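PDB 4LHP: FG41 Malonate Semialdehyde Decarboxylase from Coryneform bacterium, which belongs to the tautomerase superfamily (MIF clan), built from beta-alpha-beta units, and assembles here as a trimer. Local coordinates for residues 73-81 with 106-114. Numbering follows the deposited sequence.
Sequences QAGRTIETK and ITENAPHDW. With PO4 (phosphate ion), chain M.
Q73 lays its side chain across the ring of P111 at about a right angle, OE1 resting 3.0 Å from P111 CG. Q73 CG, set anti to the carbonyl carbon (chi1 -54°) with the chain extended beyond, also comes 3.8 Å from W114 NE1. The other branch of the amide, NE2, makes a weak hydrogen bond to phosphate O4, while Q73 N donates to phosphate O3; T72 OG1 holds the same ion. Next along the chain, A74 N gives a nearly straight hydrogen bond (2.8 Å, 167°) to N109 O, continuing the parallel pairing of strands 66-73 and 102-109. Helix 78-92 connects these adjacent parallel strands in a beta-alpha-beta unit of the tautomerase fold, and the contact ties the start of the crossover to the end of its last strand. The E108 side chain extends toward 73-81, its carboxylate passing alongside A74: K81, extended from the first helical turn, meets OE2 in a salt bridge (NZ to OE2, 2.8 Å) from well above the carboxylate plane. A water also donates to OE2 and to Q73 O while accepting from R76 N, so one carboxylate oxygen is gripped twice. K81 NZ also forms a salt bridge with D113 of the third subunit, so the lysine links two carboxylates across the interface.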
ATOM      1  N   GLN A  73      -8.157 -10.788  -4.273  1.00 19.11           N
ATOM      2  CA  GLN A  73      -7.749 -11.847  -5.190  1.00 18.85           C
ATOM      3  C   GLN A  73      -8.153 -11.513  -6.621  1.00 22.02           C
ATOM      4  O   GLN A  73      -9.217 -10.943  -6.860  1.00 20.59           O
ATOM      5  CB  GLN A  73      -8.383 -13.183  -4.797  1.00 22.79           C
ATOM      6  CG  GLN A  73      -8.149 -13.611  -3.360  1.00 25.04           C
ATOM      7  CD  GLN A  73      -8.735 -14.977  -3.071  1.00 30.31           C
ATOM      8  OE1 GLN A  73      -8.445 -15.946  -3.769  1.00 30.01           O
ATOM      9  NE2 GLN A  73      -9.576 -15.059  -2.048  1.00 39.44           N
ATOM     10  N   ALA A  74      -7.296 -11.870  -7.572  1.00 17.18           N
ATOM     11  CA  ALA A  74      -7.637 -11.763  -8.984  1.00 22.94           C
ATOM     12  C   ALA A  74      -8.835 -12.656  -9.273  1.00 22.25           C
ATOM     13  O   ALA A  74      -9.099 -13.607  -8.536  1.00 14.30           O
ATOM     14  CB  ALA A  74      -6.455 -12.181  -9.843  1.00 21.32           C
ATOM     15  N   GLY A  75      -9.557 -12.350 -10.346  1.00 19.71           N
ATOM     16  CA  GLY A  75     -10.652 -13.193 -10.788  1.00 23.05           C
ATOM     17  C   GLY A  75     -11.967 -12.456 -10.957  1.00 23.07           C
ATOM     18  O   GLY A  75     -12.845 -12.905 -11.694  1.00 27.63           O
ATOM     19  N   ARG A  76     -12.112 -11.327 -10.273  1.00 21.27           N
ATOM     20  CA  ARG A  76     -13.345 -10.557 -10.359  1.00 23.39           C
ATOM     21  C   ARG A  76     -13.448  -9.913 -11.730  1.00 19.15           C
ATOM     22  O   ARG A  76     -12.466  -9.392 -12.260  1.00 28.45           O
ATOM     23  CB  ARG A  76     -13.399  -9.485  -9.273  1.00 17.19           C
ATOM     24  CG  ARG A  76     -13.262 -10.030  -7.866  1.00 20.56           C
ATOM     25  CD  ARG A  76     -14.466 -10.867  -7.470  1.00 33.40           C
ATOM     26  NE  ARG A  76     -14.320 -11.409  -6.124  1.00 36.31           N
ATOM     27  CZ  ARG A  76     -15.317 -11.892  -5.390  1.00 34.68           C
ATOM     28  NH1 ARG A  76     -16.558 -11.902  -5.861  1.00 42.28           N
ATOM     29  NH2 ARG A  76     -15.073 -12.359  -4.176  1.00 34.08           N
ATOM     30  N   THR A  77     -14.645  -9.952 -12.301  1.00 24.76           N
ATOM     31  CA  THR A  77     -14.865  -9.402 -13.628  1.00 20.83           C
ATOM     32  C   THR A  77     -14.855  -7.886 -13.598  1.00 28.72           C
ATOM     33  O   THR A  77     -15.016  -7.261 -12.543  1.00 27.47           O
ATOM     34  CB  THR A  77     -16.214  -9.839 -14.225  1.00 28.11           C
ATOM     35  OG1 THR A  77     -17.285  -9.264 -13.466  1.00 25.97           O
ATOM     36  CG2 THR A  77     -16.344 -11.346 -14.226  1.00 36.21           C
ATOM     37  N   ILE A  78     -14.666  -7.311 -14.779  1.00 32.20           N
ATOM     38  CA  ILE A  78     -14.719  -5.873 -14.975  1.00 30.39           C
ATOM     39  C   ILE A  78     -16.063  -5.298 -14.529  1.00 23.83           C
ATOM     40  O   ILE A  78     -16.116  -4.206 -13.959  1.00 26.30           O
ATOM     41  CB  ILE A  78     -14.455  -5.538 -16.455  1.00 26.89           C
ATOM     42  CG1 ILE A  78     -12.970  -5.780 -16.773  1.00 30.14           C
ATOM     43  CG2 ILE A  78     -14.930  -4.096 -16.816  1.00 30.50           C
ATOM     44  CD1 ILE A  78     -12.449  -5.049 -18.027  1.00 25.63           C
ATOM     45  N   GLU A  79     -17.143  -6.038 -14.770  1.00 24.85           N
ATOM     46  CA  GLU A  79     -18.483  -5.574 -14.414  1.00 30.22           C
ATOM     47  C   GLU A  79     -18.706  -5.618 -12.902  1.00 29.45           C
ATOM     48  O   GLU A  79     -19.367  -4.746 -12.334  1.00 28.88           O
ATOM     49  CB  GLU A  79     -19.545  -6.414 -15.126  1.00 20.00           C
ATOM     50  N   THR A  80     -18.165  -6.645 -12.256  1.00 19.38           N
ATOM     51  CA  THR A  80     -18.246  -6.772 -10.805  1.00 23.96           C
ATOM     52  C   THR A  80     -17.540  -5.606 -10.126  1.00 21.21           C
ATOM     53  O   THR A  80     -18.033  -5.053  -9.143  1.00 18.41           O
ATOM     54  CB  THR A  80     -17.614  -8.092 -10.325  1.00 27.12           C
ATOM     55  OG1 THR A  80     -18.575  -9.151 -10.422  1.00 28.19           O
ATOM     56  CG2 THR A  80     -17.142  -7.978  -8.879  1.00 30.57           C
ATOM     57  N   LYS A  81     -16.379  -5.239 -10.657  1.00 24.47           N
ATOM     58  CA  LYS A  81     -15.604  -4.132 -10.114  1.00 21.57           C
ATOM     59  C   LYS A  81     -16.367  -2.817 -10.252  1.00 24.78           C
ATOM     60  O   LYS A  81     -16.333  -1.971  -9.358  1.00 23.49           O
ATOM     61  CB  LYS A  81     -14.250  -4.046 -10.819  1.00 17.23           C
ATOM     62  CG  LYS A  81     -13.353  -5.238 -10.530  1.00 19.57           C
ATOM     63  CD  LYS A  81     -12.067  -5.203 -11.337  1.00 22.17           C
ATOM     64  CE  LYS A  81     -11.133  -6.326 -10.915  1.00 20.16           C
ATOM     65  NZ  LYS A  81      -9.934  -6.432 -11.792  1.00 18.93           N
ATOM     66  N   ILE A 106      -7.960  -0.674  -7.118  1.00 12.57           N
ATOM     67  CA  ILE A 106      -7.893  -2.110  -6.880  1.00 13.97           C
ATOM     68  C   ILE A 106      -6.533  -2.659  -7.300  1.00 15.09           C
ATOM     69  O   ILE A 106      -6.044  -2.365  -8.388  1.00 14.73           O
ATOM     70  CB  ILE A 106      -9.004  -2.861  -7.645  1.00 11.46           C
ATOM     71  CG1 ILE A 106     -10.383  -2.355  -7.206  1.00 14.58           C
ATOM     72  CG2 ILE A 106      -8.885  -4.362  -7.420  1.00 25.29           C
ATOM     73  CD1 ILE A 106     -11.542  -3.206  -7.696  1.00 17.89           C
ATOM     74  N   THR A 107      -5.925  -3.455  -6.425  1.00 21.91           N
ATOM     75  CA  THR A 107      -4.644  -4.090  -6.713  1.00 13.27           C
ATOM     76  C   THR A 107      -4.754  -5.577  -6.390  1.00 17.00           C
ATOM     77  O   THR A 107      -5.173  -5.951  -5.296  1.00 21.12           O
ATOM     78  CB  THR A 107      -3.503  -3.455  -5.896  1.00 16.37           C
ATOM     79  OG1 THR A 107      -3.365  -2.074  -6.253  1.00 13.65           O
ATOM     80  CG2 THR A 107      -2.187  -4.174  -6.159  1.00 18.34           C
ATOM     81  N   GLU A 108      -4.372  -6.421  -7.343  1.00 17.75           N
ATOM     82  CA  GLU A 108      -4.695  -7.844  -7.271  1.00 19.58           C
ATOM     83  C   GLU A 108      -3.522  -8.748  -6.894  1.00 18.20           C
ATOM     84  O   GLU A 108      -2.356  -8.382  -7.045  1.00 14.30           O
ATOM     85  CB  GLU A 108      -5.290  -8.303  -8.606  1.00 20.39           C
ATOM     86  CG  GLU A 108      -6.654  -7.699  -8.904  1.00 28.65           C
ATOM     87  CD  GLU A 108      -7.231  -8.163 -10.226  1.00 24.37           C
ATOM     88  OE1 GLU A 108      -6.451  -8.356 -11.184  1.00 17.18           O
ATOM     89  OE2 GLU A 108      -8.466  -8.340 -10.305  1.00 16.15           O
ATOM     90  N   ASN A 109      -3.858  -9.933  -6.390  1.00 16.09           N
ATOM     91  CA  ASN A 109      -2.879 -10.977  -6.115  1.00 15.43           C
ATOM     92  C   ASN A 109      -3.544 -12.351  -6.170  1.00 15.29           C
ATOM     93  O   ASN A 109      -4.667 -12.476  -6.654  1.00 12.85           O
ATOM     94  CB  ASN A 109      -2.200 -10.748  -4.761  1.00 14.39           C
ATOM     95  CG  ASN A 109      -3.173 -10.789  -3.596  1.00 16.07           C
ATOM     96  OD1 ASN A 109      -4.345 -11.132  -3.754  1.00 23.25           O
ATOM     97  ND2 ASN A 109      -2.684 -10.440  -2.413  1.00 17.23           N
ATOM     98  N   ALA A 110      -2.855 -13.377  -5.678  1.00 19.58           N
ATOM     99  CA  ALA A 110      -3.365 -14.746  -5.743  1.00 22.73           C
ATOM    100  C   ALA A 110      -3.856 -15.236  -4.382  1.00 20.68           C
ATOM    101  O   ALA A 110      -3.470 -14.698  -3.345  1.00 17.96           O
ATOM    102  CB  ALA A 110      -2.286 -15.678  -6.281  1.00 18.34           C
ATOM    103  N   PRO A 111      -4.716 -16.267  -4.383  1.00 14.71           N
ATOM    104  CA  PRO A 111      -5.225 -16.835  -3.129  1.00 21.14           C
ATOM    105  C   PRO A 111      -4.098 -17.317  -2.220  1.00 17.95           C
ATOM    106  O   PRO A 111      -4.236 -17.292  -0.998  1.00 20.03           O
ATOM    107  CB  PRO A 111      -6.073 -18.025  -3.592  1.00 24.03           C
ATOM    108  CG  PRO A 111      -6.386 -17.761  -5.023  1.00 27.32           C
ATOM    109  CD  PRO A 111      -5.257 -16.951  -5.570  1.00 23.46           C
ATOM    110  N   HIS A 112      -2.989 -17.747  -2.810  1.00 16.67           N
ATOM    111  CA  HIS A 112      -1.858 -18.227  -2.023  1.00 14.56           C
ATOM    112  C   HIS A 112      -1.002 -17.080  -1.486  1.00 14.83           C
ATOM    113  O   HIS A 112       0.084 -17.307  -0.949  1.00 16.89           O
ATOM    114  CB  HIS A 112      -0.998 -19.199  -2.838  1.00 17.00           C
ATOM    115  CG  HIS A 112      -0.619 -18.687  -4.193  1.00 17.27           C
ATOM    116  ND1 HIS A 112      -1.190 -19.166  -5.354  1.00 16.36           N
ATOM    117  CD2 HIS A 112       0.276 -17.746  -4.575  1.00 19.65           C
ATOM    118  CE1 HIS A 112      -0.663 -18.539  -6.391  1.00 17.54           C
ATOM    119  NE2 HIS A 112       0.228 -17.672  -5.945  1.00 23.07           N
ATOM    120  N   ASP A 113      -1.494 -15.852  -1.618  1.00 17.46           N
ATOM    121  CA  ASP A 113      -0.780 -14.681  -1.118  1.00  9.91           C
ATOM    122  C   ASP A 113      -1.388 -14.157   0.178  1.00 20.78           C
ATOM    123  O   ASP A 113      -1.250 -12.977   0.500  1.00 18.31           O
ATOM    124  CB  ASP A 113      -0.789 -13.574  -2.170  1.00 14.31           C
ATOM    125  CG  ASP A 113       0.063 -13.908  -3.373  1.00 14.33           C
ATOM    126  OD1 ASP A 113       1.149 -14.491  -3.181  1.00 16.71           O
ATOM    127  OD2 ASP A 113      -0.351 -13.594  -4.508  1.00 18.29           O
ATOM    128  N   TRP A 114      -2.054 -15.034   0.925  1.00 16.60           N
ATOM    129  CA  TRP A 114      -2.749 -14.609   2.134  1.00 13.56           C
ATOM    130  C   TRP A 114      -2.541 -15.559   3.302  1.00 14.86           C
ATOM    131  O   TRP A 114      -2.675 -16.776   3.161  1.00 11.95           O
ATOM    132  CB  TRP A 114      -4.249 -14.488   1.867  1.00 14.70           C
ATOM    133  CG  TRP A 114      -4.596 -13.554   0.754  1.00 18.48           C
ATOM    134  CD1 TRP A 114      -4.681 -13.857  -0.573  1.00 13.84           C
ATOM    135  CD2 TRP A 114      -4.912 -12.162   0.869  1.00 16.02           C
ATOM    136  NE1 TRP A 114      -5.028 -12.739  -1.291  1.00 19.15           N
ATOM    137  CE2 TRP A 114      -5.176 -11.685  -0.429  1.00 20.22           C
ATOM    138  CE3 TRP A 114      -4.994 -11.272   1.944  1.00 13.76           C
ATOM    139  CZ2 TRP A 114      -5.517 -10.359  -0.683  1.00 14.86           C
ATOM    140  CZ3 TRP A 114      -5.335  -9.955   1.689  1.00 18.86           C
ATOM    141  CH2 TRP A 114      -5.591  -9.513   0.387  1.00 15.88           C
TER
HETATM  142  P   PO4 M 201     -10.813 -11.653  -1.287  1.00 60.06           P
HETATM  143  O1  PO4 M 201     -11.152 -12.251   0.060  1.00 48.88           O
HETATM  144  O2  PO4 M 201     -11.637 -10.406  -1.508  1.00 52.91           O
HETATM  145  O3  PO4 M 201      -9.344 -11.298  -1.327  1.00 42.85           O
HETATM  146  O4  PO4 M 201     -11.131 -12.656  -2.372  1.00 53.97           O
HETATM  147  O   HOH W   1     -10.412  -9.494  -8.851  1.00 18.30           O